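Local coordinates for putative exported protein (PDB 2PFZ) that binds pyroglutamic acid as an extracytoplasmic solute receptor and probably delivers it to a tripartite ATP-independent periplasmic transporter, at residues D27-G32 against K229-Q234; P82-G87 against R278-W283; A97-L102 against M111-S116. All coordinates share one frame; numbering follows the deposited sequence.

In the fold
Along the chain the segments come in the order 27-32, 82-87, 97-102, 111-116, 229-234 and 278-283. Contact 3 is therefore nested inside the loops closed by contacts 1 and 2, while those two interlock. Contacts 1 and 2 lie on opposite sides of the chain's centre, their own centres 35 Å apart; contact 3 sits between, 19 Å from contact 1 and 20 Å from contact 2. It touches contact 1, where G232 O on helix 222-256 is 3.5 Å from Y115 CB. Contact 2 connects through sequence, since loop 82-87 leads into helix 88-107, which carries 97-102. Late helices thus return onto early segments in this solute-binding fold.

Contact 1 (D27-G32 against K229-Q234); sequences DSLSGG and KKAGAQ
L29 and A231 mark the point of nearest backbone approach, with 7.3 Å from L29 CA to A231 CA, and they bring the end of helix 14-30 against the flank of helix 222-256. Just beyond L29 the first helix closes with a Schellman motif. G31 takes positive phi (65°), G32 N bonds back to D27 O at 2.8 Å, and a weaker bond of 3.3 Å runs from G31 N to S28 O.

Across the interface one methyl does nearly all the work. With CG set beside the backbone N and anti to the carbonyl carbon (chi1 -68°), L29 sends CD1 onto the helical backbone, 3.8 Å from A231 N, and 4.0 Å from A231 CB. The same methyl also lies 4.2 Å from K230 CB and meets the side chain of Q234. K230 touches L29 through CB alone; the rest of its chain leads away, with a bend at chi3 (107°). The contact is small, 126 Å² in total, and A231 is its buried member, whereas L29, K230 and Q234 are exposed.

One turn earlier in helix 222-256, A227 touches L29 and S30. A231 also packs on F22, D25 and V26 of helix 14-30, which shows the two helices meeting along more than the final turn; D27 meanwhile forms a salt bridge with K35 in strand 35-39.

Contact 2 (P82-G87 against R278-W283); sequences PFLATG and RMLDDW
P82 rests on M279 where, in this family 7 solute-binding protein of periplasmic-binding-protein fold, the loop before helix 88-107 meets helix 266-287. The loop has no regular secondary structure and ends at G87, the N-cap position of helix 88-107. Its nearest CA pairs across the contact are P82 with M279 at 7.9 Å and L84 with L280 at 8.3 Å, so two adjacent helical residues receive two loop residues.

The tight part is the first pair, both members buried. M279 SD stands 3.7 Å from P82 CD and 4.1 Å from P82 CG, a thioether against the proline ring's CD–CG bond, with the two side chains crossing at about a right angle. The methionine runs straight through chi2 (180°) and then bends at chi3 (76°); the sulfur is its nearest atom to the proline, with CE lying just beyond it. V147, I151 and L154 of helix 146-155 also touch M279, so the sulfur-bearing chain is enclosed from a further helix. P82 lies outside the ligand pocket, its side chain about 13 Å from the bound pyroglutamic acid.

The second pair is looser and partly exposed. L84 and L280 point at each other but approach only through methyl ends. I295 of helix 289-299 touches both leucines, a third apolar side chain at this pair, while L84 O accepts a hydrogen bond from Y298 OH of the same helix. Next to L84 in the loop, F83 is joined to A203 by backbone hydrogen bonding. The loose side reduces to a single methyl pair, L84 CD1 and L280 CD2, 4.4 Å apart.

Contact 3 (A97-L102 against M111-S116); sequences AQKPFL and MMLLYS
K99 does two jobs at once: its hydrocarbon chain lies against L113, and its ammonium group reaches past that leucine to the strand backbone through a water. K99 NZ donates to the water at 2.8 Å, and the water donates to L114 O at 3.2 Å. The reach depends on a fully stretched chain, with CG opposite the backbone N (chi1 -165°) and every later torsion near 180°.

L113 CD2 is the focus of the apolar contact. It lies 3.9 Å from K99 CG and 4.0 Å from K99 CE, and it also meets L102 CD2 at 3.8 Å. Since K99 and L102 are three residues apart on one face of helix 88-107, the methyl rests against both; K99 passes L113 obliquely, and L102 crosses it at about a right angle. E103 and L106 of the same helix also touch L113, as does A209 of strand 207-213. The nearest backbone pair, L102 CA to L113 CA, is 7.7 Å apart.

The helix itself is kinked here, the N atoms of P100 and F101 making no bond to the preceding turn; regular bonding resumes with L102 N to Q98 O at 3.0 Å. Farther along the strand, helix 222-256 meets its backbone: E236 takes a hydrogen bond from S116 N, and W240 gives one to S116 O.

L114, whose carbonyl receives the water, and Y115 both face V210 on the neighbouring strand. This is a classic beta bulge in an antiparallel three-stranded sheet, flanked by helix 88-107, which precedes the edge strand 111-118.

Contact 1 (D27-G32 against K229-Q234)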
ATOM      1  N   ASP A  27       3.386 -17.660  16.667  1.00 27.13           N
ATOM      2  CA  ASP A  27       3.661 -18.187  17.998  1.00 28.01           C
ATOM      3  C   ASP A  27       2.837 -19.468  18.215  1.00 27.48           C
ATOM      4  O   ASP A  27       3.401 -20.544  18.467  1.00 27.30           O
ATOM      5  CB  ASP A  27       3.342 -17.106  19.035  1.00 28.53           C
ATOM      6  CG  ASP A  27       3.880 -17.418  20.420  1.00 30.08           C
ATOM      7  OD1 ASP A  27       4.807 -18.225  20.569  1.00 30.33           O
ATOM      8  OD2 ASP A  27       3.360 -16.824  21.382  1.00 35.53           O
ATOM      9  N   SER A  28       1.517 -19.363  18.083  1.00 27.29           N
ATOM     10  CA  SER A  28       0.631 -20.499  18.349  1.00 27.81           C
ATOM     11  C   SER A  28       0.897 -21.704  17.444  1.00 27.59           C
ATOM     12  O   SER A  28       1.030 -22.834  17.939  1.00 28.13           O
ATOM     13  CB  SER A  28      -0.837 -20.079  18.259  1.00 27.95           C
ATOM     14  OG  SER A  28      -1.679 -21.203  18.458  1.00 30.26           O
ATOM     15  N   LEU A  29       1.000 -21.476  16.137  1.00 27.12           N
ATOM     16  CA  LEU A  29       1.249 -22.569  15.188  1.00 27.26           C
ATOM     17  C   LEU A  29       2.640 -23.201  15.308  1.00 27.69           C
ATOM     18  O   LEU A  29       2.793 -24.400  15.060  1.00 27.20           O
ATOM     19  CB  LEU A  29       1.000 -22.129  13.738  1.00 27.26           C
ATOM     20  CG  LEU A  29      -0.450 -21.810  13.326  1.00 26.96           C
ATOM     21  CD1 LEU A  29      -0.495 -20.970  12.034  1.00 27.17           C
ATOM     22  CD2 LEU A  29      -1.264 -23.094  13.150  1.00 26.45           C
ATOM     23  N   SER A  30       3.651 -22.403  15.654  1.00 27.93           N
ATOM     24  CA  SER A  30       5.019 -22.924  15.729  1.00 28.90           C
ATOM     25  C   SER A  30       5.311 -23.494  17.123  1.00 29.54           C
ATOM     26  O   SER A  30       6.430 -23.946  17.402  1.00 29.66           O
ATOM     27  CB  SER A  30       6.048 -21.844  15.401  1.00 28.55           C
ATOM     28  OG  SER A  30       6.171 -20.944  16.485  1.00 28.18           O
ATOM     29  N   GLY A  31       4.301 -23.451  17.986  1.00 30.65           N
ATOM     30  CA  GLY A  31       4.429 -23.898  19.372  1.00 30.91           C
ATOM     31  C   GLY A  31       5.392 -23.045  20.158  1.00 31.42           C
ATOM     32  O   GLY A  31       6.040 -23.539  21.085  1.00 31.82           O
ATOM     33  N   GLY A  32       5.514 -21.771  19.784  1.00 30.90           N
ATOM     34  CA  GLY A  32       6.413 -20.855  20.489  1.00 30.70           C
ATOM     35  C   GLY A  32       7.857 -20.864  20.018  1.00 30.46           C
ATOM     36  O   GLY A  32       8.690 -20.149  20.559  1.00 30.76           O
ATOM     37  N   LYS A 229       4.523 -20.123   7.035  1.00 22.54           N
ATOM     38  CA  LYS A 229       3.759 -20.029   5.800  1.00 23.38           C
ATOM     39  C   LYS A 229       2.250 -20.097   6.070  1.00 23.59           C
ATOM     40  O   LYS A 229       1.480 -19.329   5.495  1.00 23.60           O
ATOM     41  CB  LYS A 229       4.194 -21.095   4.792  1.00 23.47           C
ATOM     42  CG  LYS A 229       5.518 -20.781   4.088  1.00 25.11           C
ATOM     43  CD  LYS A 229       5.810 -21.810   3.013  1.00 27.94           C
ATOM     44  CE  LYS A 229       6.868 -21.283   2.027  1.00 28.87           C
ATOM     45  NZ  LYS A 229       6.920 -22.073   0.740  1.00 31.22           N
ATOM     46  N   LYS A 230       1.823 -20.982   6.962  1.00 23.69           N
ATOM     47  CA  LYS A 230       0.383 -21.066   7.268  1.00 23.96           C
ATOM     48  C   LYS A 230      -0.124 -19.806   7.947  1.00 22.86           C
ATOM     49  O   LYS A 230      -1.234 -19.321   7.643  1.00 20.92           O
ATOM     50  CB  LYS A 230       0.046 -22.309   8.099  1.00 25.00           C
ATOM     51  CG  LYS A 230       0.432 -23.586   7.376  1.00 27.72           C
ATOM     52  CD  LYS A 230       0.407 -24.817   8.298  1.00 33.60           C
ATOM     53  CE  LYS A 230      -0.784 -25.702   7.987  1.00 36.23           C
ATOM     54  NZ  LYS A 230      -0.571 -27.091   8.519  1.00 40.22           N
ATOM     55  N   ALA A 231       0.683 -19.272   8.868  1.00 21.57           N
ATOM     56  CA  ALA A 231       0.304 -18.028   9.528  1.00 21.38           C
ATOM     57  C   ALA A 231       0.208 -16.917   8.468  1.00 20.50           C
ATOM     58  O   ALA A 231      -0.693 -16.075   8.525  1.00 20.22           O
ATOM     59  CB  ALA A 231       1.319 -17.665  10.586  1.00 21.18           C
ATOM     60  N   GLY A 232       1.126 -16.956   7.502  1.00 19.96           N
ATOM     61  CA  GLY A 232       1.143 -16.004   6.374  1.00 20.58           C
ATOM     62  C   GLY A 232      -0.129 -16.057   5.540  1.00 20.99           C
ATOM     63  O   GLY A 232      -0.726 -15.007   5.247  1.00 20.71           O
ATOM     64  N   ALA A 233      -0.544 -17.268   5.153  1.00 21.31           N
ATOM     65  CA  ALA A 233      -1.810 -17.463   4.413  1.00 21.07           C
ATOM     66  C   ALA A 233      -3.036 -16.963   5.167  1.00 21.21           C
ATOM     67  O   ALA A 233      -3.900 -16.284   4.577  1.00 20.80           O
ATOM     68  CB  ALA A 233      -1.993 -18.947   3.982  1.00 21.44           C
ATOM     69  N   GLN A 234      -3.129 -17.297   6.459  1.00 21.22           N
ATOM     70  CA  GLN A 234      -4.204 -16.790   7.323  1.00 21.98           C
ATOM     71  C   GLN A 234      -4.175 -15.260   7.353  1.00 20.93           C
ATOM     72  O   GLN A 234      -5.231 -14.626   7.276  1.00 21.07           O
ATOM     73  CB  GLN A 234      -4.096 -17.367   8.755  1.00 22.17           C
ATOM     74  CG  GLN A 234      -4.294 -18.884   8.777  1.00 24.07           C
ATOM     75  CD  GLN A 234      -4.092 -19.552  10.150  1.00 24.13           C
ATOM     76  OE1 GLN A 234      -3.866 -18.901  11.190  1.00 27.96           O
ATOM     77  NE2 GLN A 234      -4.172 -20.872  10.145  1.00 27.98           N
TER

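Contact 2 (P82-G87 against R278-W283)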
ATOM      1  N   PRO A  82      -3.225   4.285 -11.799  1.00 16.25           N
ATOM      2  CA  PRO A  82      -4.672   4.602 -11.639  1.00 16.34           C
ATOM      3  C   PRO A  82      -5.583   4.026 -12.719  1.00 16.62           C
ATOM      4  O   PRO A  82      -5.187   3.827 -13.876  1.00 15.95           O
ATOM      5  CB  PRO A  82      -4.739   6.147 -11.676  1.00 16.91           C
ATOM      6  CG  PRO A  82      -3.461   6.608 -12.184  1.00 17.34           C
ATOM      7  CD  PRO A  82      -2.425   5.473 -12.155  1.00 15.74           C
ATOM      8  N   PHE A  83      -6.802   3.724 -12.308  1.00 16.19           N
ATOM      9  CA  PHE A  83      -7.842   3.248 -13.213  1.00 16.44           C
ATOM     10  C   PHE A  83      -7.497   2.021 -14.055  1.00 16.51           C
ATOM     11  O   PHE A  83      -7.811   1.939 -15.236  1.00 17.35           O
ATOM     12  CB  PHE A  83      -8.437   4.446 -13.987  1.00 16.24           C
ATOM     13  CG  PHE A  83      -9.253   5.311 -13.078  1.00 15.38           C
ATOM     14  CD1 PHE A  83     -10.579   4.973 -12.823  1.00 13.24           C
ATOM     15  CD2 PHE A  83      -8.680   6.360 -12.381  1.00 14.17           C
ATOM     16  CE1 PHE A  83     -11.336   5.696 -11.932  1.00 14.13           C
ATOM     17  CE2 PHE A  83      -9.476   7.108 -11.467  1.00 14.29           C
ATOM     18  CZ  PHE A  83     -10.796   6.746 -11.276  1.00 13.79           C
ATOM     19  N   LEU A  84      -6.840   1.076 -13.391  1.00 15.84           N
ATOM     20  CA  LEU A  84      -6.521  -0.227 -13.937  1.00 15.43           C
ATOM     21  C   LEU A  84      -7.282  -1.292 -13.142  1.00 15.49           C
ATOM     22  O   LEU A  84      -7.856  -2.199 -13.746  1.00 16.61           O
ATOM     23  CB  LEU A  84      -5.009  -0.476 -13.860  1.00 15.29           C
ATOM     24  CG  LEU A  84      -4.534  -1.841 -14.343  1.00 15.04           C
ATOM     25  CD1 LEU A  84      -4.868  -2.071 -15.804  1.00 17.98           C
ATOM     26  CD2 LEU A  84      -3.048  -1.913 -14.077  1.00 15.50           C
ATOM     27  N   ALA A  85      -7.293  -1.177 -11.801  1.00 15.12           N
ATOM     28  CA  ALA A  85      -8.004  -2.112 -10.949  1.00 14.78           C
ATOM     29  C   ALA A  85      -8.590  -1.281  -9.826  1.00 15.09           C
ATOM     30  O   ALA A  85      -7.875  -0.821  -8.926  1.00 14.36           O
ATOM     31  CB  ALA A  85      -7.064  -3.238 -10.400  1.00 15.06           C
ATOM     32  N   THR A  86      -9.899  -1.059  -9.899  1.00 15.32           N
ATOM     33  CA  THR A  86     -10.532  -0.018  -9.095  1.00 15.85           C
ATOM     34  C   THR A  86     -11.546  -0.615  -8.109  1.00 16.93           C
ATOM     35  O   THR A  86     -12.551   0.002  -7.782  1.00 17.57           O
ATOM     36  CB  THR A  86     -11.249   0.990 -10.030  1.00 15.91           C
ATOM     37  OG1 THR A  86     -12.150   0.266 -10.882  1.00 17.67           O
ATOM     38  CG2 THR A  86     -10.231   1.756 -10.896  1.00 15.33           C
ATOM     39  N   GLY A  87     -11.272  -1.817  -7.626  1.00 16.73           N
ATOM     40  CA  GLY A  87     -12.118  -2.453  -6.613  1.00 16.12           C
ATOM     41  C   GLY A  87     -11.356  -3.618  -6.020  1.00 15.76           C
ATOM     42  O   GLY A  87     -10.311  -3.993  -6.546  1.00 16.00           O
ATOM     43  N   ARG A 278      -1.997   6.837 -19.886  1.00 22.25           N
ATOM     44  CA  ARG A 278      -0.651   7.368 -20.091  1.00 23.08           C
ATOM     45  C   ARG A 278       0.360   6.645 -19.192  1.00 21.49           C
ATOM     46  O   ARG A 278       1.399   6.169 -19.662  1.00 21.93           O
ATOM     47  CB  ARG A 278      -0.657   8.868 -19.804  1.00 23.64           C
ATOM     48  CG  ARG A 278       0.690   9.510 -19.657  1.00 27.54           C
ATOM     49  CD  ARG A 278       0.648  10.558 -18.546  1.00 35.52           C
ATOM     50  NE  ARG A 278      -0.654  11.244 -18.378  1.00 40.72           N
ATOM     51  CZ  ARG A 278      -1.129  12.209 -19.170  1.00 39.31           C
ATOM     52  NH1 ARG A 278      -0.429  12.624 -20.219  1.00 45.46           N
ATOM     53  NH2 ARG A 278      -2.318  12.752 -18.919  1.00 43.49           N
ATOM     54  N   MET A 279       0.052   6.533 -17.906  1.00 20.68           N
ATOM     55  CA  MET A 279       0.967   5.835 -16.985  1.00 20.19           C
ATOM     56  C   MET A 279       1.149   4.337 -17.281  1.00 19.20           C
ATOM     57  O   MET A 279       2.239   3.789 -17.053  1.00 18.72           O
ATOM     58  CB  MET A 279       0.553   6.063 -15.528  1.00 20.00           C
ATOM     59  CG  MET A 279       0.764   7.511 -15.071  1.00 19.12           C
ATOM     60  SD  MET A 279       0.262   7.740 -13.362  1.00 20.22           S
ATOM     61  CE  MET A 279       1.635   6.988 -12.477  1.00 22.27           C
ATOM     62  N   LEU A 280       0.103   3.681 -17.781  1.00 18.80           N
ATOM     63  CA  LEU A 280       0.195   2.262 -18.160  1.00 18.74           C
ATOM     64  C   LEU A 280       1.051   2.110 -19.417  1.00 19.26           C
ATOM     65  O   LEU A 280       1.885   1.195 -19.498  1.00 19.01           O
ATOM     66  CB  LEU A 280      -1.199   1.648 -18.402  1.00 18.81           C
ATOM     67  CG  LEU A 280      -1.227   0.197 -18.961  1.00 18.08           C
ATOM     68  CD1 LEU A 280      -0.511  -0.779 -18.039  1.00 18.96           C
ATOM     69  CD2 LEU A 280      -2.672  -0.269 -19.168  1.00 19.09           C
ATOM     70  N   ASP A 281       0.849   3.009 -20.387  1.00 19.95           N
ATOM     71  CA  ASP A 281       1.739   3.044 -21.552  1.00 21.07           C
ATOM     72  C   ASP A 281       3.213   3.190 -21.125  1.00 20.98           C
ATOM     73  O   ASP A 281       4.083   2.383 -21.519  1.00 20.73           O
ATOM     74  CB  ASP A 281       1.341   4.138 -22.548  1.00 21.90           C
ATOM     75  CG  ASP A 281       2.143   4.054 -23.833  1.00 25.31           C
ATOM     76  OD1 ASP A 281       2.019   3.040 -24.535  1.00 30.26           O
ATOM     77  OD2 ASP A 281       2.915   4.989 -24.121  1.00 31.67           O
ATOM     78  N   ASP A 282       3.493   4.185 -20.291  1.00 21.08           N
ATOM     79  CA  ASP A 282       4.843   4.409 -19.810  1.00 21.41           C
ATOM     80  C   ASP A 282       5.355   3.137 -19.120  1.00 21.32           C
ATOM     81  O   ASP A 282       6.504   2.718 -19.331  1.00 21.03           O
ATOM     82  CB  ASP A 282       4.868   5.562 -18.789  1.00 22.47           C
ATOM     83  CG  ASP A 282       4.637   6.924 -19.400  1.00 23.36           C
ATOM     84  OD1 ASP A 282       4.746   7.062 -20.626  1.00 24.09           O
ATOM     85  OD2 ASP A 282       4.363   7.876 -18.622  1.00 26.42           O
ATOM     86  N   TRP A 283       4.492   2.522 -18.314  1.00 20.93           N
ATOM     87  CA  TRP A 283       4.863   1.338 -17.517  1.00 21.18           C
ATOM     88  C   TRP A 283       5.196   0.154 -18.431  1.00 21.26           C
ATOM     89  O   TRP A 283       6.229  -0.494 -18.270  1.00 21.07           O
ATOM     90  CB  TRP A 283       3.744   0.986 -16.517  1.00 20.68           C
ATOM     91  CG  TRP A 283       4.107  -0.171 -15.611  1.00 20.93           C
ATOM     92  CD1 TRP A 283       4.875  -0.125 -14.488  1.00 20.73           C
ATOM     93  CD2 TRP A 283       3.733  -1.538 -15.787  1.00 19.93           C
ATOM     94  NE1 TRP A 283       4.998  -1.381 -13.939  1.00 19.21           N
ATOM     95  CE2 TRP A 283       4.298  -2.267 -14.716  1.00 20.18           C
ATOM     96  CE3 TRP A 283       2.969  -2.220 -16.747  1.00 20.14           C
ATOM     97  CZ2 TRP A 283       4.119  -3.645 -14.571  1.00 18.63           C
ATOM     98  CZ3 TRP A 283       2.808  -3.590 -16.615  1.00 20.17           C
ATOM     99  CH2 TRP A 283       3.372  -4.286 -15.523  1.00 20.09           C
TER

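Contact 3 (A97-L102 against M111-S116)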
ATOM      1  N   ALA A  97      -2.034 -11.950 -10.872  1.00 16.98           N
ATOM      2  CA  ALA A  97      -1.268 -11.749 -12.108  1.00 16.63           C
ATOM      3  C   ALA A  97       0.190 -11.289 -11.828  1.00 17.05           C
ATOM      4  O   ALA A  97       1.164 -11.749 -12.475  1.00 17.47           O
ATOM      5  CB  ALA A  97      -1.985 -10.725 -12.967  1.00 16.83           C
ATOM      6  N   GLN A  98       0.333 -10.406 -10.845  1.00 15.27           N
ATOM      7  CA  GLN A  98       1.639  -9.814 -10.492  1.00 15.11           C
ATOM      8  C   GLN A  98       2.530 -10.754  -9.693  1.00 15.06           C
ATOM      9  O   GLN A  98       3.763 -10.689  -9.765  1.00 14.64           O
ATOM     10  CB  GLN A  98       1.383  -8.582  -9.616  1.00 14.57           C
ATOM     11  CG  GLN A  98       2.592  -7.801  -9.134  1.00 13.89           C
ATOM     12  CD  GLN A  98       2.193  -6.710  -8.122  1.00 14.87           C
ATOM     13  OE1 GLN A  98       1.229  -6.877  -7.374  1.00 15.48           O
ATOM     14  NE2 GLN A  98       2.949  -5.603  -8.092  1.00 17.22           N
ATOM     15  N   LYS A  99       1.884 -11.601  -8.907  1.00 15.64           N
ATOM     16  CA  LYS A  99       2.553 -12.321  -7.819  1.00 15.68           C
ATOM     17  C   LYS A  99       3.773 -13.130  -8.287  1.00 15.73           C
ATOM     18  O   LYS A  99       4.831 -13.026  -7.679  1.00 15.85           O
ATOM     19  CB  LYS A  99       1.550 -13.218  -7.095  1.00 15.98           C
ATOM     20  CG  LYS A  99       2.056 -13.715  -5.749  1.00 16.51           C
ATOM     21  CD  LYS A  99       1.066 -14.617  -5.046  1.00 17.75           C
ATOM     22  CE  LYS A  99       1.562 -14.952  -3.625  1.00 19.92           C
ATOM     23  NZ  LYS A  99       0.604 -15.818  -2.847  1.00 21.29           N
ATOM     24  N   PRO A 100       3.643 -13.927  -9.365  1.00 16.42           N
ATOM     25  CA  PRO A 100       4.819 -14.725  -9.770  1.00 16.29           C
ATOM     26  C   PRO A 100       6.043 -13.868 -10.125  1.00 15.93           C
ATOM     27  O   PRO A 100       7.196 -14.242  -9.843  1.00 15.40           O
ATOM     28  CB  PRO A 100       4.318 -15.511 -10.999  1.00 16.45           C
ATOM     29  CG  PRO A 100       2.812 -15.478 -10.894  1.00 16.22           C
ATOM     30  CD  PRO A 100       2.481 -14.175 -10.248  1.00 17.29           C
ATOM     31  N   PHE A 101       5.795 -12.717 -10.729  1.00 16.03           N
ATOM     32  CA  PHE A 101       6.863 -11.788 -11.069  1.00 16.11           C
ATOM     33  C   PHE A 101       7.450 -11.060  -9.848  1.00 15.94           C
ATOM     34  O   PHE A 101       8.647 -10.779  -9.825  1.00 16.25           O
ATOM     35  CB  PHE A 101       6.387 -10.806 -12.136  1.00 16.44           C
ATOM     36  CG  PHE A 101       6.066 -11.465 -13.450  1.00 17.43           C
ATOM     37  CD1 PHE A 101       7.035 -11.561 -14.447  1.00 18.71           C
ATOM     38  CD2 PHE A 101       4.807 -12.022 -13.678  1.00 17.55           C
ATOM     39  CE1 PHE A 101       6.756 -12.203 -15.655  1.00 19.88           C
ATOM     40  CE2 PHE A 101       4.522 -12.663 -14.895  1.00 20.96           C
ATOM     41  CZ  PHE A 101       5.505 -12.731 -15.880  1.00 18.48           C
ATOM     42  N   LEU A 102       6.598 -10.727  -8.876  1.00 17.09           N
ATOM     43  CA  LEU A 102       7.034 -10.170  -7.587  1.00 17.38           C
ATOM     44  C   LEU A 102       7.950 -11.166  -6.856  1.00 17.55           C
ATOM     45  O   LEU A 102       9.049 -10.819  -6.389  1.00 16.17           O
ATOM     46  CB  LEU A 102       5.811  -9.852  -6.724  1.00 18.12           C
ATOM     47  CG  LEU A 102       5.972  -9.096  -5.394  1.00 19.44           C
ATOM     48  CD1 LEU A 102       6.880  -7.882  -5.488  1.00 20.20           C
ATOM     49  CD2 LEU A 102       4.616  -8.677  -4.886  1.00 18.69           C
ATOM     50  N   MET A 111      15.009 -12.731  -1.073  1.00 19.65           N
ATOM     51  CA  MET A 111      13.808 -12.570  -0.237  1.00 19.86           C
ATOM     52  C   MET A 111      12.624 -13.403  -0.711  1.00 19.53           C
ATOM     53  O   MET A 111      12.537 -13.777  -1.885  1.00 19.34           O
ATOM     54  CB  MET A 111      13.391 -11.088  -0.144  1.00 19.39           C
ATOM     55  CG  MET A 111      14.433 -10.249   0.566  1.00 20.13           C
ATOM     56  SD  MET A 111      14.045  -8.515   0.606  1.00 20.94           S
ATOM     57  CE  MET A 111      14.659  -7.995  -0.992  1.00 20.19           C
ATOM     58  N   MET A 112      11.723 -13.681   0.220  1.00 19.59           N
ATOM     59  CA  MET A 112      10.452 -14.333  -0.068  1.00 21.08           C
ATOM     60  C   MET A 112       9.276 -13.412   0.180  1.00 18.94           C
ATOM     61  O   MET A 112       9.304 -12.586   1.092  1.00 17.89           O
ATOM     62  CB  MET A 112      10.270 -15.553   0.820  1.00 21.07           C
ATOM     63  CG  MET A 112      11.418 -16.472   0.768  1.00 23.28           C
ATOM     64  SD  MET A 112      11.334 -17.735   2.041  1.00 26.73           S
ATOM     65  CE  MET A 112       9.578 -18.120   1.982  1.00 21.43           C
ATOM     66  N   LEU A 113       8.234 -13.585  -0.625  1.00 18.60           N
ATOM     67  CA  LEU A 113       6.950 -12.916  -0.381  1.00 18.49           C
ATOM     68  C   LEU A 113       6.099 -13.783   0.526  1.00 17.87           C
ATOM     69  O   LEU A 113       5.670 -14.882   0.139  1.00 18.57           O
ATOM     70  CB  LEU A 113       6.211 -12.657  -1.689  1.00 19.15           C
ATOM     71  CG  LEU A 113       4.796 -12.055  -1.597  1.00 20.42           C
ATOM     72  CD1 LEU A 113       4.801 -10.696  -0.888  1.00 20.32           C
ATOM     73  CD2 LEU A 113       4.184 -11.947  -2.994  1.00 19.27           C
ATOM     74  N   LEU A 114       5.830 -13.301   1.724  1.00 16.68           N
ATOM     75  CA  LEU A 114       5.028 -14.095   2.651  1.00 16.70           C
ATOM     76  C   LEU A 114       3.537 -13.890   2.405  1.00 16.39           C
ATOM     77  O   LEU A 114       2.799 -14.844   2.235  1.00 17.28           O
ATOM     78  CB  LEU A 114       5.424 -13.844   4.115  1.00 16.89           C
ATOM     79  CG  LEU A 114       4.716 -14.776   5.117  1.00 16.48           C
ATOM     80  CD1 LEU A 114       5.191 -16.222   4.944  1.00 17.28           C
ATOM     81  CD2 LEU A 114       4.934 -14.340   6.518  1.00 16.62           C
ATOM     82  N   TYR A 115       3.095 -12.647   2.411  1.00 16.88           N
ATOM     83  CA  TYR A 115       1.728 -12.329   2.038  1.00 15.14           C
ATOM     84  C   TYR A 115       1.619 -10.862   1.652  1.00 14.83           C
ATOM     85  O   TYR A 115       2.516 -10.088   1.947  1.00 15.14           O
ATOM     86  CB  TYR A 115       0.769 -12.687   3.144  1.00 15.15           C
ATOM     87  CG  TYR A 115       0.788 -11.809   4.371  1.00 14.94           C
ATOM     88  CD1 TYR A 115       1.594 -12.129   5.474  1.00 16.49           C
ATOM     89  CD2 TYR A 115      -0.050 -10.679   4.464  1.00 13.09           C
ATOM     90  CE1 TYR A 115       1.571 -11.353   6.625  1.00 15.68           C
ATOM     91  CE2 TYR A 115      -0.085  -9.899   5.629  1.00 14.62           C
ATOM     92  CZ  TYR A 115       0.739 -10.246   6.697  1.00 15.34           C
ATOM     93  OH  TYR A 115       0.726  -9.484   7.851  1.00 15.04           O
ATOM     94  N   SER A 116       0.543 -10.509   0.953  1.00 14.50           N
ATOM     95  CA  SER A 116       0.358  -9.137   0.480  1.00 14.60           C
ATOM     96  C   SER A 116      -1.107  -8.750   0.663  1.00 14.58           C
ATOM     97  O   SER A 116      -1.995  -9.560   0.356  1.00 14.45           O
ATOM     98  CB  SER A 116       0.751  -9.025  -0.999  1.00 13.36           C
ATOM     99  OG  SER A 116       0.686  -7.673  -1.497  1.00 15.43           O
TER
HETATM  100  O   HOH W   1       0.687 -15.292  -0.114  1.00 26.65           O